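Local coordinates for methyltransferase domain-containing protein (Serratia marcescens, PDB 7CLU) that probably transfers a methyl group from S-adenosyl-L-methionine to an oxygen of a substrate in the prodigiosin synthetic pathway, at residues D128-W131 with F132-L135. Sequence-based numbering, arbitrary orientation.
Sequences DRSW and FDIL
S130 caps the start of helix 131-137: its OG accepts a hydrogen bond of 2.9 Å from the backbone N of D133, the N-cap bond that satisfies an amide of the first turn. A chi1 of 82° sets OG between the backbone N and the carbonyl carbon, turned in toward that amide. Two i to i+4 backbone bonds follow, I134 N to S130 O (3.0 Å) and L135 N to W131 O (3.1 Å).

On the flank of this turn R129 reaches forward over the first turn to I134. Its CB lies 3.9 Å from D133 CB and about as far from I134 CG1; beyond it the chain bends at chi3 (-64°), and NE, CZ and NH2 all come close to I134 CG1, with CZ 3.8 Å from that atom. The methylene thus lies over one face of the guanidinium, near its rim, while the two side chains cross at about a right angle. At the tip, NH2 forms a salt bridge with D127 and NH1 a hydrogen bond with Q137, bonds that restrain the turn of the group.

L135 puts CD2 over one face of the W131 indole, a CH-pi contact 4.1 Å from the centroid of the six-membered ring.

W131 and I134 also touch R121 of helix 121-125, and D300 accepts from W131 N, so this helix start touches both helix 121-125 and the loop after helix 286-298.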
loop_
_atom_site.group_PDB
_atom_site.type_symbol
_atom_site.label_atom_id
_atom_site.label_comp_id
_atom_site.label_asym_id
_atom_site.label_seq_id
_atom_site.Cartn_x
_atom_site.Cartn_y
_atom_site.Cartn_z
ATOM N N ASP A 128 -24.779 -0.017 7.010
ATOM C CA ASP A 128 -25.326 -1.359 6.880
ATOM C C ASP A 128 -26.136 -1.540 5.601
ATOM O O ASP A 128 -26.931 -2.479 5.512
ATOM C CB ASP A 128 -26.172 -1.718 8.105
ATOM C CG ASP A 128 -27.115 -0.617 8.497
ATOM O OD1 ASP A 128 -27.515 0.168 7.611
ATOM O OD2 ASP A 128 -27.457 -0.532 9.691
ATOM N N ARG A 129 -25.945 -0.673 4.611
ATOM C CA ARG A 129 -26.613 -0.832 3.328
ATOM C C ARG A 129 -25.863 -1.820 2.446
ATOM O O ARG A 129 -24.644 -1.981 2.555
ATOM C CB ARG A 129 -26.720 0.500 2.595
ATOM C CG ARG A 129 -27.492 1.565 3.326
ATOM C CD ARG A 129 -27.334 2.907 2.627
ATOM N NE ARG A 129 -25.953 3.376 2.649
ATOM C CZ ARG A 129 -25.518 4.423 1.955
ATOM N NH1 ARG A 129 -26.364 5.108 1.194
ATOM N NH2 ARG A 129 -24.246 4.790 2.027
ATOM N N SER A 130 -26.604 -2.462 1.543
ATOM C CA SER A 130 -26.007 -3.404 0.610
ATOM C C SER A 130 -25.217 -2.667 -0.469
ATOM O O SER A 130 -25.421 -1.479 -0.733
ATOM C CB SER A 130 -27.085 -4.283 -0.029
ATOM O OG SER A 130 -27.704 -3.617 -1.118
ATOM N N TRP A 131 -24.289 -3.392 -1.090
ATOM C CA TRP A 131 -23.518 -2.812 -2.184
ATOM C C TRP A 131 -24.451 -2.289 -3.268
ATOM O O TRP A 131 -24.324 -1.146 -3.727
ATOM C CB TRP A 131 -22.547 -3.849 -2.754
ATOM C CG TRP A 131 -21.570 -3.283 -3.743
ATOM C CD1 TRP A 131 -21.344 -3.715 -5.019
ATOM C CD2 TRP A 131 -20.675 -2.187 -3.525
ATOM N NE1 TRP A 131 -20.367 -2.951 -5.608
ATOM C CE2 TRP A 131 -19.941 -2.007 -4.712
ATOM C CE3 TRP A 131 -20.424 -1.338 -2.438
ATOM C CZ2 TRP A 131 -18.979 -1.017 -4.847
ATOM C CZ3 TRP A 131 -19.463 -0.349 -2.580
ATOM C CH2 TRP A 131 -18.755 -0.200 -3.777
ATOM N N PHE A 132 -25.426 -3.107 -3.656
ATOM C CA PHE A 132 -26.413 -2.664 -4.631
ATOM C C PHE A 132 -27.116 -1.389 -4.181
ATOM O O PHE A 132 -27.341 -0.485 -4.993
ATOM C CB PHE A 132 -27.427 -3.765 -4.885
ATOM C CG PHE A 132 -28.476 -3.367 -5.857
ATOM C CD1 PHE A 132 -28.209 -3.392 -7.214
ATOM C CD2 PHE A 132 -29.719 -2.936 -5.418
ATOM C CE1 PHE A 132 -29.162 -3.010 -8.121
ATOM C CE2 PHE A 132 -30.685 -2.551 -6.324
ATOM C CZ PHE A 132 -30.398 -2.585 -7.677
ATOM N N ASP A 133 -27.464 -1.292 -2.891
ATOM C CA ASP A 133 -28.113 -0.086 -2.379
ATOM C C ASP A 133 -27.243 1.145 -2.608
ATOM O O ASP A 133 -27.706 2.165 -3.133
ATOM C CB ASP A 133 -28.407 -0.226 -0.880
ATOM C CG ASP A 133 -29.626 -1.090 -0.582
ATOM O OD1 ASP A 133 -30.363 -1.456 -1.527
ATOM O OD2 ASP A 133 -29.835 -1.406 0.613
ATOM N N ILE A 134 -25.976 1.070 -2.190
ATOM C CA ILE A 134 -25.093 2.235 -2.238
ATOM C C ILE A 134 -24.901 2.704 -3.677
ATOM O O ILE A 134 -24.865 3.909 -3.950
ATOM C CB ILE A 134 -23.756 1.913 -1.540
ATOM C CG1 ILE A 134 -23.994 1.630 -0.053
ATOM C CG2 ILE A 134 -22.754 3.053 -1.698
ATOM C CD1 ILE A 134 -22.922 0.793 0.614
ATOM N N LEU A 135 -24.833 1.763 -4.621
ATOM C CA LEU A 135 -24.602 2.107 -6.024
ATOM C C LEU A 135 -25.837 2.731 -6.662
ATOM O O LEU A 135 -25.739 3.746 -7.372
ATOM C CB LEU A 135 -24.188 0.859 -6.809
ATOM C CG LEU A 135 -22.798 0.263 -6.605
ATOM C CD1 LEU A 135 -22.322 -0.363 -7.903
ATOM C CD2 LEU A 135 -21.810 1.325 -6.116
#